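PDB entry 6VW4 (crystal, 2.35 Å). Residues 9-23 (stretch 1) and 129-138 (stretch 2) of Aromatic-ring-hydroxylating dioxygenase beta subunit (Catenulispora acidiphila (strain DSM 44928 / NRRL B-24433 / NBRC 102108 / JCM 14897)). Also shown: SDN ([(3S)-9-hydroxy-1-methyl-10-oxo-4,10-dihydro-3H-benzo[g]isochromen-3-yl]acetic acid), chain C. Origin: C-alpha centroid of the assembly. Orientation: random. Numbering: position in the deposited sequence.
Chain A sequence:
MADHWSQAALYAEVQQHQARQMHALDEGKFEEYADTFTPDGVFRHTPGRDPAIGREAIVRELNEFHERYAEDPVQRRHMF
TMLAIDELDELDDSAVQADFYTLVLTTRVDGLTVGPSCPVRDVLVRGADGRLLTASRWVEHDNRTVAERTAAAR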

ATOM      1  N   ALA A   9       3.708 -17.773   3.521  1.00 38.07           N
ATOM      2  CA  ALA A   9       3.768 -17.955   2.076  1.00 42.39           C
ATOM      3  C   ALA A   9       2.401 -17.721   1.458  1.00 34.25           C
ATOM      4  O   ALA A   9       2.297 -17.194   0.347  1.00 32.28           O
ATOM      5  CB  ALA A   9       4.275 -19.351   1.715  1.00 38.31           C
ATOM      6  N   LEU A  10       1.340 -18.107   2.169  1.00 29.34           N
ATOM      7  CA  LEU A  10      -0.004 -17.806   1.701  1.00 41.00           C
ATOM      8  C   LEU A  10      -0.257 -16.300   1.678  1.00 32.37           C
ATOM      9  O   LEU A  10      -0.980 -15.803   0.812  1.00 33.26           O
ATOM     10  CB  LEU A  10      -1.018 -18.511   2.593  1.00 37.85           C
ATOM     11  CG  LEU A  10      -2.487 -18.383   2.197  1.00 45.41           C
ATOM     12  CD1 LEU A  10      -2.820 -18.954   0.873  1.00 40.31           C
ATOM     13  CD2 LEU A  10      -3.225 -19.051   3.319  1.00 40.74           C
ATOM     14  N   TYR A  11       0.320 -15.565   2.625  1.00 30.82           N
ATOM     15  CA  TYR A  11       0.098 -14.122   2.681  1.00 32.77           C
ATOM     16  C   TYR A  11       0.622 -13.461   1.411  1.00 30.56           C
ATOM     17  O   TYR A  11      -0.093 -12.711   0.732  1.00 30.39           O
ATOM     18  CB  TYR A  11       0.775 -13.572   3.951  1.00 32.75           C
ATOM     19  CG  TYR A  11       0.454 -12.164   4.295  1.00 30.14           C
ATOM     20  CD1 TYR A  11       1.233 -11.114   3.801  1.00 30.00           C
ATOM     21  CD2 TYR A  11      -0.610 -11.868   5.106  1.00 34.47           C
ATOM     22  CE1 TYR A  11       0.943  -9.817   4.111  1.00 33.61           C
ATOM     23  CE2 TYR A  11      -0.902 -10.575   5.435  1.00 31.73           C
ATOM     24  CZ  TYR A  11      -0.136  -9.554   4.923  1.00 33.60           C
ATOM     25  OH  TYR A  11      -0.451  -8.283   5.265  1.00 28.36           O
ATOM     26  N   ALA A  12       1.848 -13.792   1.032  1.00 28.68           N
ATOM     27  CA  ALA A  12       2.400 -13.309  -0.236  1.00 33.42           C
ATOM     28  C   ALA A  12       1.610 -13.811  -1.447  1.00 32.50           C
ATOM     29  O   ALA A  12       1.448 -13.085  -2.442  1.00 30.93           O
ATOM     30  CB  ALA A  12       3.869 -13.728  -0.358  1.00 27.46           C
ATOM     31  N   GLU A  13       1.155 -15.058  -1.412  1.00 30.56           N
ATOM     32  CA  GLU A  13       0.373 -15.575  -2.533  1.00 30.21           C
ATOM     33  C   GLU A  13      -0.941 -14.804  -2.704  1.00 27.35           C
ATOM     34  O   GLU A  13      -1.364 -14.530  -3.832  1.00 26.75           O
ATOM     35  CB  GLU A  13       0.107 -17.066  -2.318  1.00 31.85           C
ATOM     36  CG  GLU A  13      -0.096 -17.850  -3.602  1.00 41.18           C
ATOM     37  CD  GLU A  13      -0.589 -19.287  -3.394  1.00 48.03           C
ATOM     38  OE1 GLU A  13      -0.504 -19.837  -2.275  1.00 38.28           O
ATOM     39  OE2 GLU A  13      -1.090 -19.855  -4.387  1.00 45.78           O
ATOM     40  N   VAL A  14      -1.613 -14.447  -1.600  1.00 30.06           N
ATOM     41  CA  VAL A  14      -2.846 -13.650  -1.720  1.00 32.48           C
ATOM     42  C   VAL A  14      -2.546 -12.267  -2.314  1.00 31.93           C
ATOM     43  O   VAL A  14      -3.254 -11.792  -3.220  1.00 28.55           O
ATOM     44  CB  VAL A  14      -3.566 -13.524  -0.372  1.00 29.80           C
ATOM     45  CG1 VAL A  14      -4.745 -12.498  -0.515  1.00 29.36           C
ATOM     46  CG2 VAL A  14      -4.054 -14.893   0.110  1.00 28.91           C
ATOM     47  N   GLN A  15      -1.478 -11.617  -1.844  1.00 26.13           N
ATOM     48  CA  GLN A  15      -1.121 -10.311  -2.396  1.00 29.75           C
ATOM     49  C   GLN A  15      -0.826 -10.403  -3.891  1.00 29.45           C
ATOM     50  O   GLN A  15      -1.242  -9.532  -4.667  1.00 28.04           O
ATOM     51  CB  GLN A  15       0.093  -9.743  -1.680  1.00 24.86           C
ATOM     52  CG  GLN A  15      -0.064  -9.531  -0.230  1.00 28.73           C
ATOM     53  CD  GLN A  15       1.273  -9.176   0.416  1.00 37.18           C
ATOM     54  OE1 GLN A  15       2.136 -10.043   0.667  1.00 37.04           O
ATOM     55  NE2 GLN A  15       1.465  -7.905   0.660  1.00 37.52           N
ATOM     56  N   GLN A  16      -0.107 -11.460  -4.313  1.00 29.90           N
ATOM     57  CA  GLN A  16       0.215 -11.629  -5.728  1.00 27.19           C
ATOM     58  C   GLN A  16      -1.050 -11.814  -6.548  1.00 30.94           C
ATOM     59  O   GLN A  16      -1.186 -11.251  -7.650  1.00 27.21           O
ATOM     60  CB  GLN A  16       1.154 -12.825  -5.918  1.00 33.62           C
ATOM     61  CG  GLN A  16       1.296 -13.306  -7.370  1.00 32.67           C
ATOM     62  CD  GLN A  16       2.514 -12.691  -8.088  1.00 32.83           C
ATOM     63  OE1 GLN A  16       3.220 -11.854  -7.527  1.00 32.56           O
ATOM     64  NE2 GLN A  16       2.752 -13.103  -9.331  1.00 37.40           N
ATOM     65  N   HIS A  17      -1.958 -12.651  -6.046  1.00 26.72           N
ATOM     66  CA  HIS A  17      -3.224 -12.905  -6.724  1.00 28.52           C
ATOM     67  C   HIS A  17      -4.055 -11.630  -6.789  1.00 28.97           C
ATOM     68  O   HIS A  17      -4.606 -11.290  -7.832  1.00 30.30           O
ATOM     69  CB  HIS A  17      -3.969 -14.025  -5.957  1.00 30.58           C
ATOM     70  CG  HIS A  17      -5.372 -14.271  -6.414  1.00 41.07           C
ATOM     71  ND1 HIS A  17      -5.673 -14.964  -7.572  1.00 36.42           N
ATOM     72  CD2 HIS A  17      -6.563 -13.945  -5.845  1.00 35.43           C
ATOM     73  CE1 HIS A  17      -6.987 -15.016  -7.713  1.00 38.92           C
ATOM     74  NE2 HIS A  17      -7.550 -14.430  -6.666  1.00 39.47           N
ATOM     75  N   GLN A  18      -4.151 -10.888  -5.681  1.00 24.58           N
ATOM     76  CA  GLN A  18      -4.937  -9.649  -5.741  1.00 30.49           C
ATOM     77  C   GLN A  18      -4.330  -8.655  -6.718  1.00 28.23           C
ATOM     78  O   GLN A  18      -5.052  -8.006  -7.482  1.00 27.14           O
ATOM     79  CB  GLN A  18      -5.075  -9.032  -4.357  1.00 29.48           C
ATOM     80  CG  GLN A  18      -5.998  -9.867  -3.457  1.00 30.06           C
ATOM     81  CD  GLN A  18      -6.006  -9.368  -2.058  1.00 34.84           C
ATOM     82  OE1 GLN A  18      -5.031  -8.767  -1.615  1.00 33.10           O
ATOM     83  NE2 GLN A  18      -7.106  -9.608  -1.339  1.00 34.85           N
ATOM     84  N   ALA A  19      -2.997  -8.569  -6.750  1.00 28.51           N
ATOM     85  CA  ALA A  19      -2.334  -7.652  -7.666  1.00 28.06           C
ATOM     86  C   ALA A  19      -2.658  -7.988  -9.113  1.00 32.49           C
ATOM     87  O   ALA A  19      -3.047  -7.110  -9.898  1.00 35.26           O
ATOM     88  CB  ALA A  19      -0.824  -7.705  -7.447  1.00 31.35           C
ATOM     89  N   ARG A  20      -2.537  -9.272  -9.485  1.00 32.06           N
ATOM     90  CA  ARG A  20      -2.842  -9.672 -10.866  1.00 34.95           C
ATOM     91  C   ARG A  20      -4.308  -9.401 -11.207  1.00 33.49           C
ATOM     92  O   ARG A  20      -4.606  -8.826 -12.254  1.00 39.73           O
ATOM     93  CB  ARG A  20      -2.522 -11.158 -11.091  1.00 35.27           C
ATOM     94  CG  ARG A  20      -1.060 -11.531 -10.970  1.00 46.98           C
ATOM     95  CD  ARG A  20      -0.328 -11.559 -12.288  1.00 61.62           C
ATOM     96  NE  ARG A  20       0.834 -12.454 -12.227  1.00 80.45           N
ATOM     97  CZ  ARG A  20       2.057 -12.147 -12.665  1.00 75.10           C
ATOM     98  NH1 ARG A  20       2.306 -10.958 -13.221  1.00 66.76           N
ATOM     99  NH2 ARG A  20       3.038 -13.034 -12.544  1.00 70.21           N
ATOM    100  N   GLN A  21      -5.235  -9.804 -10.334  1.00 30.42           N
ATOM    101  CA  GLN A  21      -6.637  -9.456 -10.509  1.00 33.95           C
ATOM    102  C   GLN A  21      -6.810  -7.990 -10.876  1.00 38.50           C
ATOM    103  O   GLN A  21      -7.510  -7.653 -11.834  1.00 33.19           O
ATOM    104  CB  GLN A  21      -7.418  -9.663  -9.215  1.00 31.32           C
ATOM    105  CG  GLN A  21      -7.941 -10.955  -8.989  1.00 43.16           C
ATOM    106  CD  GLN A  21      -8.790 -10.978  -7.748  1.00 43.16           C
ATOM    107  OE1 GLN A  21      -8.515 -10.271  -6.755  1.00 38.90           O
ATOM    108  NE2 GLN A  21      -9.786 -11.844  -7.755  1.00 47.43           N
ATOM    109  N   MET A  22      -6.258  -7.091 -10.045  1.00 33.00           N
ATOM    110  CA  MET A  22      -6.536  -5.673 -10.238  1.00 35.46           C
ATOM    111  C   MET A  22      -5.789  -5.097 -11.431  1.00 34.01           C
ATOM    112  O   MET A  22      -6.253  -4.119 -12.021  1.00 40.31           O
ATOM    113  CB  MET A  22      -6.206  -4.854  -8.991  1.00 30.41           C
ATOM    114  CG  MET A  22      -7.057  -5.115  -7.795  1.00 39.34           C
ATOM    115  SD  MET A  22      -8.761  -5.663  -8.205  1.00 49.94           S
ATOM    116  CE  MET A  22      -9.346  -3.896  -8.307  1.00 41.17           C
ATOM    117  N   HIS A  23      -4.636  -5.660 -11.795  1.00 33.63           N
ATOM    118  CA  HIS A  23      -3.984  -5.201 -13.025  1.00 41.74           C
ATOM    119  C   HIS A  23      -4.900  -5.431 -14.224  1.00 37.86           C
ATOM    120  O   HIS A  23      -5.043  -4.563 -15.095  1.00 40.28           O
ATOM    121  CB  HIS A  23      -2.628  -5.889 -13.249  1.00 32.31           C
ATOM    122  CG  HIS A  23      -1.565  -5.508 -12.245  1.00 52.94           C
ATOM    123  ND1 HIS A  23      -0.394  -6.225 -12.085  1.00 46.98           N
ATOM    124  CD2 HIS A  23      -1.508  -4.493 -11.339  1.00 45.70           C
ATOM    125  CE1 HIS A  23       0.334  -5.671 -11.128  1.00 41.54           C
ATOM    126  NE2 HIS A  23      -0.315  -4.615 -10.665  1.00 45.71           N
ATOM    127  N   ASP A 129      -5.763 -27.069 -10.084  1.00 55.76           N
ATOM    128  CA  ASP A 129      -4.367 -26.882 -10.429  1.00 51.09           C
ATOM    129  C   ASP A 129      -3.535 -26.213  -9.320  1.00 54.37           C
ATOM    130  O   ASP A 129      -2.440 -25.732  -9.621  1.00 51.00           O
ATOM    131  CB  ASP A 129      -4.289 -26.025 -11.697  1.00 59.21           C
ATOM    132  CG  ASP A 129      -4.816 -24.597 -11.475  1.00 74.38           C
ATOM    133  OD1 ASP A 129      -5.337 -24.311 -10.366  1.00 60.96           O
ATOM    134  OD2 ASP A 129      -4.686 -23.757 -12.399  1.00 82.57           O
ATOM    135  N   GLY A 130      -4.028 -26.114  -8.078  1.00 52.66           N
ATOM    136  CA  GLY A 130      -3.317 -25.397  -7.026  1.00 62.45           C
ATOM    137  C   GLY A 130      -3.320 -23.861  -7.064  1.00 51.19           C
ATOM    138  O   GLY A 130      -2.801 -23.252  -6.126  1.00 59.65           O
ATOM    139  N   ARG A 131      -3.833 -23.213  -8.118  1.00 47.17           N
ATOM    140  CA  ARG A 131      -3.891 -21.751  -8.163  1.00 47.09           C
ATOM    141  C   ARG A 131      -5.052 -21.241  -7.304  1.00 42.21           C
ATOM    142  O   ARG A 131      -6.057 -21.927  -7.116  1.00 48.15           O
ATOM    143  CB  ARG A 131      -4.066 -21.253  -9.603  1.00 45.29           C
ATOM    144  N   LEU A 132      -4.871 -20.065  -6.710  1.00 43.26           N
ATOM    145  CA  LEU A 132      -5.916 -19.454  -5.895  1.00 42.56           C
ATOM    146  C   LEU A 132      -7.008 -18.894  -6.794  1.00 32.56           C
ATOM    147  O   LEU A 132      -6.750 -18.433  -7.914  1.00 31.58           O
ATOM    148  CB  LEU A 132      -5.359 -18.306  -5.037  1.00 39.59           C
ATOM    149  CG  LEU A 132      -4.517 -18.636  -3.799  1.00 45.28           C
ATOM    150  CD1 LEU A 132      -3.956 -17.323  -3.206  1.00 36.08           C
ATOM    151  CD2 LEU A 132      -5.329 -19.401  -2.780  1.00 39.49           C
ATOM    152  N   LEU A 133      -8.240 -18.924  -6.294  1.00 30.99           N
ATOM    153  CA  LEU A 133      -9.323 -18.211  -6.950  1.00 37.96           C
ATOM    154  C   LEU A 133     -10.185 -17.556  -5.894  1.00 29.91           C
ATOM    155  O   LEU A 133     -10.251 -18.031  -4.762  1.00 32.37           O
ATOM    156  CB  LEU A 133     -10.220 -19.133  -7.794  1.00 39.25           C
ATOM    157  CG  LEU A 133      -9.640 -19.911  -8.974  1.00 40.71           C
ATOM    158  CD1 LEU A 133     -10.514 -21.178  -9.189  1.00 39.74           C
ATOM    159  CD2 LEU A 133      -9.583 -19.050 -10.188  1.00 39.46           C
ATOM    160  N   THR A 134     -10.898 -16.501  -6.296  1.00 27.58           N
ATOM    161  CA  THR A 134     -11.744 -15.736  -5.387  1.00 27.57           C
ATOM    162  C   THR A 134     -13.155 -16.314  -5.426  1.00 32.12           C
ATOM    163  O   THR A 134     -13.838 -16.256  -6.452  1.00 32.42           O
ATOM    164  CB  THR A 134     -11.769 -14.241  -5.767  1.00 29.99           C
ATOM    165  OG1 THR A 134     -10.452 -13.749  -5.937  1.00 24.89           O
ATOM    166  CG2 THR A 134     -12.457 -13.365  -4.696  1.00 31.11           C
ATOM    167  N   ALA A 135     -13.573 -16.866  -4.313  1.00 30.38           N
ATOM    168  CA  ALA A 135     -14.937 -17.321  -4.150  1.00 34.66           C
ATOM    169  C   ALA A 135     -15.877 -16.155  -3.911  1.00 45.35           C
ATOM    170  O   ALA A 135     -17.014 -16.157  -4.400  1.00 40.24           O
ATOM    171  CB  ALA A 135     -15.019 -18.285  -2.972  1.00 33.33           C
ATOM    172  N   SER A 136     -15.441 -15.170  -3.124  1.00 38.75           N
ATOM    173  CA  SER A 136     -16.270 -13.995  -2.902  1.00 44.66           C
ATOM    174  C   SER A 136     -15.436 -12.746  -2.622  1.00 39.28           C
ATOM    175  O   SER A 136     -14.316 -12.816  -2.082  1.00 31.51           O
ATOM    176  CB  SER A 136     -17.283 -14.235  -1.753  1.00 33.17           C
ATOM    177  OG  SER A 136     -16.649 -14.710  -0.585  1.00 48.42           O
ATOM    178  N   ARG A 137     -16.022 -11.608  -2.996  1.00 35.48           N
ATOM    179  CA  ARG A 137     -15.505 -10.275  -2.711  1.00 39.01           C
ATOM    180  C   ARG A 137     -16.671  -9.387  -2.287  1.00 45.05           C
ATOM    181  O   ARG A 137     -17.638  -9.202  -3.034  1.00 30.98           O
ATOM    182  CB  ARG A 137     -14.785  -9.696  -3.928  1.00 40.98           C
ATOM    183  CG  ARG A 137     -14.499  -8.205  -3.814  1.00 45.62           C
ATOM    184  CD  ARG A 137     -13.391  -7.825  -4.759  1.00 38.39           C
ATOM    185  NE  ARG A 137     -12.136  -8.380  -4.293  1.00 41.60           N
ATOM    186  CZ  ARG A 137     -11.023  -8.394  -5.013  1.00 45.08           C
ATOM    187  NH1 ARG A 137     -11.024  -7.901  -6.239  1.00 43.87           N
ATOM    188  NH2 ARG A 137      -9.917  -8.938  -4.523  1.00 42.87           N
ATOM    189  N   TRP A 138     -16.579  -8.867  -1.082  1.00 36.20           N
ATOM    190  CA  TRP A 138     -17.623  -8.093  -0.442  1.00 39.56           C
ATOM    191  C   TRP A 138     -17.054  -6.703  -0.133  1.00 38.36           C
ATOM    192  O   TRP A 138     -16.241  -6.542   0.782  1.00 32.83           O
ATOM    193  CB  TRP A 138     -18.103  -8.831   0.804  1.00 38.18           C
ATOM    194  CG  TRP A 138     -19.517  -8.530   1.080  1.00 73.45           C
ATOM    195  CD1 TRP A 138     -20.003  -7.565   1.924  1.00 80.88           C
ATOM    196  CD2 TRP A 138     -20.660  -9.161   0.481  1.00 76.91           C
ATOM    197  NE1 TRP A 138     -21.382  -7.569   1.897  1.00 93.75           N
ATOM    198  CE2 TRP A 138     -21.809  -8.535   1.018  1.00 85.51           C
ATOM    199  CE3 TRP A 138     -20.823 -10.200  -0.450  1.00 69.60           C
ATOM    200  CZ2 TRP A 138     -23.108  -8.912   0.651  1.00 76.44           C
ATOM    201  CZ3 TRP A 138     -22.116 -10.576  -0.809  1.00 81.87           C
ATOM    202  CH2 TRP A 138     -23.241  -9.930  -0.260  1.00 74.84           C
TER
HETATM  203  O4  SDN C 201     -12.918  -5.081  -7.856  1.00 64.73           O
HETATM  204  C11 SDN C 201     -12.774  -4.381  -6.657  1.00 57.36           C
HETATM  205  C12 SDN C 201     -13.444  -3.181  -6.421  1.00 58.35           C
HETATM  206  C13 SDN C 201     -14.374  -2.624  -7.523  1.00 66.94           C
HETATM  207  O5  SDN C 201     -14.508  -3.214  -8.544  1.00 70.41           O
HETATM  208  C14 SDN C 201     -15.109  -1.319  -7.276  1.00 81.79           C
HETATM  209  C15 SDN C 201     -16.060  -0.764  -8.363  1.00 89.40           C
HETATM  210  O3  SDN C 201     -17.153   0.049  -7.884  1.00 88.46           O
HETATM  211  C16 SDN C 201     -15.992  -1.184  -9.839  1.00 82.42           C
HETATM  212  C10 SDN C 201     -11.904  -4.862  -5.694  1.00 67.24           C
HETATM  213  C9  SDN C 201     -11.722  -4.172  -4.485  1.00 58.92           C
HETATM  214  C8  SDN C 201     -12.398  -2.986  -4.243  1.00 60.13           C
HETATM  215  C7  SDN C 201     -13.258  -2.477  -5.211  1.00 70.66           C
HETATM  216  C6  SDN C 201     -14.007  -1.132  -4.938  1.00 72.91           C
HETATM  217  C5  SDN C 201     -14.939  -0.609  -6.029  1.00 78.70           C
HETATM  218  C4  SDN C 201     -15.666   0.639  -5.792  1.00 86.00           C
HETATM  219  C3  SDN C 201     -16.793   0.939  -6.767  1.00 86.87           C
HETATM  220  C2  SDN C 201     -16.227   2.189  -7.415  1.00 87.75           C
HETATM  221  C1  SDN C 201     -16.853   3.546  -7.166  1.00 88.97           C
HETATM  222  O2  SDN C 201     -17.813   3.650  -6.368  1.00 87.12           O
HETATM  223  O1  SDN C 201     -16.389   4.546  -7.787  1.00 98.21           O
HETATM  224  O   HOH W   1      -2.166 -18.759  -6.598  1.00 40.72           O
HETATM  225  O   HOH W   2      -9.236 -11.967  -4.445  1.00 30.64           O

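One side of helix 9-23 packs against Gly-130, Leu-132 to Thr-134 and Arg-137; apolar contacts centre on Leu-132, with Glu-13 beside them, and the direct hydrogen bonds lie farther along, from His-17 to Gln-21. Leu-132 points toward the helix and fills the apolar part: its CD1 lies 4.1 Å from Val-14 CG2, and its CB sits over one face of the His-17 ring. Branched aliphatic side chains suit this place, where they need no polar partner. The Leu-132 backbone nitrogen is satisfied through water 1, which accepts from Leu-132 N (3.0 Å) and donates to Glu-13 OE2 (2.7 Å); the long, extended glutamate carries its carboxylate out to that water.

Beyond Leu-132, Thr-134 OG1 becomes the polar hub. His-17 NE2 donates to Thr-134 OG1 at 3.1 Å with a nearly straight angle of 166°, the ring presenting its edge to the hydroxyl. Gln-21 NE2 also donates to Thr-134 OG1; that bond is short, 2.7 Å, but bent and therefore weak. The hydroxyl can accept from both and still donate, as it does to water 2, 2.6 Å from Thr-134 OG1.

Gln-21 suits its buried position because its amide offers both a donor and an acceptor. Its OE1 accepts from water 2 (3.0 Å from Gln-21 OE1) and, weakly, from Arg-137 NH2, 3.0 Å from Gln-21 OE1. The Arg-137 guanidinium reaches both Gln-21 and the ligand, with SDN C9 over one face.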